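PDB 5E1V: polyketide synthase PksL from Bacillus subtilis, which contributes a monomeric dehydratase domain to bacillaene biosynthesis, where it probably removes water from beta-hydroxyacyl intermediates to leave a double bond. Local coordinates for residues A[242-254]-A[262-274]. Residues are numbered along the deposited sequence; the frame is centred on the assembly and turned at random.
Sequences VRREKELIYVTLE and KVAELKNFTSKLV
Lys262 reaches Glu254 with its CG anti to the backbone N (chi1 -176°) and the rest of its chain extended. This carries NZ to 2.8 Å from Glu254 OE1, where it takes the anti lone pair of that oxygen. The same ammonium forms a second salt bridge with Glu265 OE1, 2.7 Å from NZ, met from above the carboxylate plane. The lysine thus sits between two acids whose OE1 atoms are close to each other. Arg236 and Lys238 on the next strand also pair with Glu254, so positive charge probably helps keep it ionised. With an alanine here, Glu265 would probably lose this charged mate and the two carboxylates would be less well screened from each other.

Farther along, Thr252 has OG1 beside its own backbone N (chi1 -80°); this lets OG1 accept the backbone N-H of Asn268, with Asn268 N 3.0 Å from Thr252 OG1. The bond is almost straight. It lies at a beta bulge, where the pairing shifts by one residue between Val251–Phe269 and Leu253–Leu266. Arg243 NH2 donates to Asn268 OD1 at 3.2 Å, with the amide turned 84° from the guanidinium. The Tyr250 ring takes Thr270 CG2 over one face as a CH-pi contact, 4.2 Å from methyl to centroid. Arg243 NE lies above the opposite face, offset toward the rim.

On the other side of the strands, Val251 CG2 packs 3.7 Å from Phe269 CD2. Leu253 CD1 meets both Phe269 and Leu266. Val251 and Leu253 also touch helix 190-203. Paired backbone bonds, such as those between Ile249 and Ser271, join the two strands. This is an antiparallel beta hairpin with a bulge, its mostly apolar face against a helix, as in the hotdog fold of polyketide synthase dehydratases.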
loop_
_atom_site.group_PDB
_atom_site.type_symbol
_atom_site.label_atom_id
_atom_site.label_comp_id
_atom_site.label_asym_id
_atom_site.label_seq_id
_atom_site.Cartn_x
_atom_site.Cartn_y
_atom_site.Cartn_z
ATOM N N VAL A 242 8.086 13.862 5.256
ATOM C CA VAL A 242 8.244 12.775 6.198
ATOM C C VAL A 242 8.462 13.378 7.553
ATOM O O VAL A 242 9.229 14.337 7.693
ATOM C CB VAL A 242 9.396 11.832 5.810
ATOM C CG1 VAL A 242 9.199 11.302 4.381
ATOM C CG2 VAL A 242 10.761 12.521 5.912
ATOM N N ARG A 243 7.780 12.848 8.553
ATOM C CA ARG A 243 8.021 13.291 9.887
ATOM C C ARG A 243 7.711 12.164 10.856
ATOM O O ARG A 243 7.050 11.194 10.487
ATOM C CB ARG A 243 7.251 14.591 10.158
ATOM C CG ARG A 243 5.850 14.435 10.714
ATOM C CD ARG A 243 5.079 15.736 10.598
ATOM N NE ARG A 243 3.663 15.510 10.280
ATOM C CZ ARG A 243 3.221 15.105 9.090
ATOM N NH1 ARG A 243 4.072 14.877 8.087
ATOM N NH2 ARG A 243 1.921 14.922 8.882
ATOM N N ARG A 244 8.263 12.243 12.062
ATOM C CA ARG A 244 7.808 11.410 13.214
ATOM C C ARG A 244 7.294 12.232 14.384
ATOM O O ARG A 244 7.966 13.169 14.820
ATOM C CB ARG A 244 8.926 10.497 13.716
ATOM C CG ARG A 244 8.515 9.590 14.899
ATOM C CD ARG A 244 9.694 8.744 15.376
ATOM N NE ARG A 244 10.692 9.595 16.032
ATOM C CZ ARG A 244 10.571 10.050 17.281
ATOM N NH1 ARG A 244 9.538 9.706 18.042
ATOM N NH2 ARG A 244 11.512 10.848 17.788
ATOM N N GLU A 245 6.115 11.869 14.887
ATOM C CA GLU A 245 5.537 12.430 16.099
ATOM C C GLU A 245 5.228 11.283 17.060
ATOM O O GLU A 245 4.270 10.523 16.859
ATOM C CB GLU A 245 4.283 13.257 15.779
ATOM C CG GLU A 245 4.581 14.432 14.837
ATOM C CD GLU A 245 3.340 15.179 14.341
ATOM O OE1 GLU A 245 2.337 15.232 15.071
ATOM O OE2 GLU A 245 3.384 15.724 13.210
ATOM N N LYS A 246 6.078 11.157 18.087
ATOM C CA LYS A 246 6.063 10.075 19.070
ATOM C C LYS A 246 5.943 8.657 18.458
ATOM O O LYS A 246 6.887 8.139 17.852
ATOM C CB LYS A 246 4.969 10.340 20.120
ATOM C CG LYS A 246 5.195 11.629 20.920
ATOM C CD LYS A 246 4.482 11.607 22.267
ATOM C CE LYS A 246 5.368 12.193 23.366
ATOM N NZ LYS A 246 5.775 13.593 23.063
ATOM N N GLU A 247 4.749 8.108 18.603
ATOM C CA GLU A 247 4.283 6.781 18.158
ATOM C C GLU A 247 3.892 6.699 16.650
ATOM O O GLU A 247 3.631 5.572 16.129
ATOM C CB GLU A 247 3.000 6.533 18.975
ATOM C CG GLU A 247 2.725 5.135 19.461
ATOM C CD GLU A 247 3.449 4.732 20.741
ATOM O OE1 GLU A 247 4.691 4.922 20.837
ATOM O OE2 GLU A 247 2.759 4.160 21.627
ATOM N N LEU A 248 3.839 7.864 15.975
ATOM C CA LEU A 248 3.322 7.974 14.585
ATOM C C LEU A 248 4.288 8.550 13.623
ATOM O O LEU A 248 4.969 9.544 13.946
ATOM C CB LEU A 248 2.093 8.860 14.522
ATOM C CG LEU A 248 0.998 8.385 15.441
ATOM C CD1 LEU A 248 -0.063 9.453 15.585
ATOM C CD2 LEU A 248 0.368 7.055 15.005
ATOM N N ILE A 249 4.351 7.945 12.424
ATOM C CA ILE A 249 5.180 8.441 11.322
ATOM C C ILE A 249 4.248 8.746 10.176
ATOM O O ILE A 249 3.171 8.108 10.075
ATOM C CB ILE A 249 6.284 7.466 10.874
ATOM C CG1 ILE A 249 5.715 6.103 10.420
ATOM C CG2 ILE A 249 7.271 7.237 12.017
ATOM C CD1 ILE A 249 6.648 5.299 9.538
ATOM N N TYR A 250 4.664 9.720 9.357
ATOM C CA TYR A 250 3.892 10.260 8.254
ATOM C C TYR A 250 4.805 10.419 7.085
ATOM O O TYR A 250 5.958 10.826 7.240
ATOM C CB TYR A 250 3.337 11.666 8.584
ATOM C CG TYR A 250 2.532 11.810 9.866
ATOM C CD1 TYR A 250 3.170 11.872 11.114
ATOM C CD2 TYR A 250 1.153 11.953 9.843
ATOM C CE1 TYR A 250 2.436 12.004 12.281
ATOM C CE2 TYR A 250 0.419 12.111 11.007
ATOM C CZ TYR A 250 1.089 12.145 12.220
ATOM O OH TYR A 250 0.392 12.317 13.359
ATOM N N VAL A 251 4.332 10.075 5.887
ATOM C CA VAL A 251 5.084 10.269 4.683
ATOM C C VAL A 251 4.075 10.510 3.550
ATOM O O VAL A 251 2.915 10.190 3.689
ATOM C CB VAL A 251 5.898 9.034 4.276
ATOM C CG1 VAL A 251 6.924 8.722 5.341
ATOM C CG2 VAL A 251 4.985 7.815 4.135
ATOM N N THR A 252 4.540 11.063 2.443
ATOM C CA THR A 252 3.690 11.288 1.286
ATOM C C THR A 252 4.437 10.595 0.143
ATOM O O THR A 252 5.609 10.857 -0.103
ATOM C CB THR A 252 3.337 12.781 1.003
ATOM O OG1 THR A 252 2.281 13.234 1.861
ATOM C CG2 THR A 252 2.777 12.891 -0.441
ATOM N N LEU A 253 3.750 9.656 -0.531
ATOM C CA LEU A 253 4.347 8.856 -1.596
ATOM C C LEU A 253 3.899 9.372 -2.957
ATOM O O LEU A 253 2.711 9.465 -3.214
ATOM C CB LEU A 253 3.941 7.332 -1.444
ATOM C CG LEU A 253 4.281 6.557 -0.165
ATOM C CD1 LEU A 253 3.769 5.080 -0.172
ATOM C CD2 LEU A 253 5.770 6.673 0.219
ATOM N N GLU A 254 4.842 9.695 -3.857
ATOM C CA GLU A 254 4.465 10.255 -5.157
ATOM C C GLU A 254 4.849 9.254 -6.220
ATOM O O GLU A 254 5.993 8.900 -6.291
ATOM C CB GLU A 254 5.167 11.607 -5.385
ATOM C CG GLU A 254 4.795 12.609 -4.324
ATOM C CD GLU A 254 5.531 13.906 -4.526
ATOM O OE1 GLU A 254 5.087 14.706 -5.411
ATOM O OE2 GLU A 254 6.574 14.050 -3.839
ATOM N N LYS A 262 4.179 12.163 -13.362
ATOM C CA LYS A 262 3.455 11.863 -12.075
ATOM C C LYS A 262 2.097 11.270 -12.399
ATOM O O LYS A 262 1.336 11.839 -13.195
ATOM C CB LYS A 262 3.293 13.080 -11.196
ATOM C CG LYS A 262 2.638 12.766 -9.848
ATOM C CD LYS A 262 2.918 13.844 -8.807
ATOM C CE LYS A 262 2.192 13.575 -7.489
ATOM N NZ LYS A 262 2.552 14.659 -6.540
ATOM N N VAL A 263 1.806 10.094 -11.837
ATOM C CA VAL A 263 0.513 9.408 -12.049
ATOM C C VAL A 263 -0.322 9.059 -10.798
ATOM O O VAL A 263 -1.463 8.691 -10.937
ATOM C CB VAL A 263 0.679 8.135 -12.841
ATOM C CG1 VAL A 263 1.222 8.528 -14.195
ATOM C CG2 VAL A 263 1.623 7.118 -12.144
ATOM N N ALA A 264 0.267 9.157 -9.620
ATOM C CA ALA A 264 -0.460 8.929 -8.426
ATOM C C ALA A 264 0.173 9.578 -7.205
ATOM O O ALA A 264 1.338 9.921 -7.138
ATOM C CB ALA A 264 -0.722 7.410 -8.187
ATOM N N GLU A 265 -0.616 9.706 -6.170
ATOM C CA GLU A 265 -0.060 10.141 -4.905
ATOM C C GLU A 265 -0.836 9.603 -3.742
ATOM O O GLU A 265 -2.055 9.723 -3.705
ATOM C CB GLU A 265 -0.065 11.672 -4.800
ATOM C CG GLU A 265 0.556 12.209 -3.503
ATOM C CD GLU A 265 0.690 13.734 -3.547
ATOM O OE1 GLU A 265 1.721 14.231 -4.020
ATOM O OE2 GLU A 265 -0.249 14.425 -3.182
ATOM N N LEU A 266 -0.103 9.052 -2.771
ATOM C CA LEU A 266 -0.683 8.704 -1.452
ATOM C C LEU A 266 -0.307 9.755 -0.470
ATOM O O LEU A 266 0.857 9.785 -0.016
ATOM C CB LEU A 266 -0.178 7.338 -0.932
ATOM C CG LEU A 266 -0.882 6.692 0.237
ATOM C CD1 LEU A 266 -2.317 6.338 -0.003
ATOM C CD2 LEU A 266 -0.189 5.448 0.633
ATOM N N LYS A 267 -1.252 10.609 -0.124
ATOM C CA LYS A 267 -0.902 11.736 0.803
ATOM C C LYS A 267 -1.053 11.405 2.281
ATOM O O LYS A 267 -2.062 10.860 2.717
ATOM C CB LYS A 267 -1.728 12.954 0.377
ATOM C CG LYS A 267 -1.490 14.270 1.127
ATOM C CD LYS A 267 -2.163 15.404 0.318
ATOM C CE LYS A 267 -2.128 16.758 1.052
ATOM N NZ LYS A 267 -0.801 16.973 1.689
ATOM N N ASN A 268 -0.030 11.740 3.094
ATOM C CA ASN A 268 -0.017 11.463 4.555
ATOM C C ASN A 268 -0.359 10.020 4.909
ATOM O O ASN A 268 -1.268 9.726 5.630
ATOM C CB ASN A 268 -0.852 12.476 5.302
ATOM C CG ASN A 268 -0.058 13.762 5.528
ATOM O OD1 ASN A 268 1.051 13.704 6.057
ATOM N ND2 ASN A 268 -0.582 14.883 5.089
ATOM N N PHE A 269 0.414 9.143 4.307
ATOM C CA PHE A 269 0.484 7.743 4.738
ATOM C C PHE A 269 1.074 7.730 6.161
ATOM O O PHE A 269 2.281 7.980 6.363
ATOM C CB PHE A 269 1.293 6.937 3.760
ATOM C CG PHE A 269 1.641 5.557 4.218
ATOM C CD1 PHE A 269 0.855 4.893 5.092
ATOM C CD2 PHE A 269 2.776 4.926 3.750
ATOM C CE1 PHE A 269 1.182 3.623 5.525
ATOM C CE2 PHE A 269 3.134 3.678 4.213
ATOM C CZ PHE A 269 2.313 3.018 5.108
ATOM N N THR A 270 0.185 7.436 7.105
ATOM C CA THR A 270 0.461 7.411 8.564
ATOM C C THR A 270 0.501 5.953 9.053
ATOM O O THR A 270 -0.469 5.160 8.857
ATOM C CB THR A 270 -0.655 8.078 9.388
ATOM O OG1 THR A 270 -1.028 9.359 8.814
ATOM C CG2 THR A 270 -0.196 8.254 10.842
ATOM N N SER A 271 1.570 5.628 9.786
ATOM C CA SER A 271 1.756 4.343 10.422
ATOM C C SER A 271 2.046 4.522 11.919
ATOM O O SER A 271 2.441 5.606 12.370
ATOM C CB SER A 271 2.962 3.645 9.756
ATOM O OG SER A 271 2.735 3.462 8.369
ATOM N N LYS A 272 1.843 3.457 12.677
ATOM C CA LYS A 272 1.863 3.544 14.145
ATOM C C LYS A 272 2.729 2.462 14.694
ATOM O O LYS A 272 2.716 1.334 14.210
ATOM C CB LYS A 272 0.476 3.403 14.730
ATOM C CG LYS A 272 0.394 3.521 16.272
ATOM C CD LYS A 272 -1.032 3.366 16.784
ATOM C CE LYS A 272 -1.393 1.900 16.985
ATOM N NZ LYS A 272 -2.873 1.673 17.069
ATOM N N LEU A 273 3.532 2.827 15.688
ATOM C CA LEU A 273 4.430 1.882 16.322
ATOM C C LEU A 273 3.729 0.669 16.875
ATOM O O LEU A 273 2.709 0.802 17.571
ATOM C CB LEU A 273 5.136 2.628 17.489
ATOM C CG LEU A 273 6.295 2.029 18.239
ATOM C CD1 LEU A 273 7.539 1.935 17.382
ATOM C CD2 LEU A 273 6.527 2.983 19.403
ATOM N N VAL A 274 4.286 -0.518 16.601
ATOM C CA VAL A 274 3.857 -1.736 17.269
ATOM C C VAL A 274 4.561 -1.933 18.680
ATOM O O VAL A 274 3.882 -1.737 19.728
ATOM C CB VAL A 274 4.038 -2.992 16.371
ATOM C CG1 VAL A 274 3.607 -4.228 17.158
ATOM C CG2 VAL A 274 3.196 -2.895 15.093
#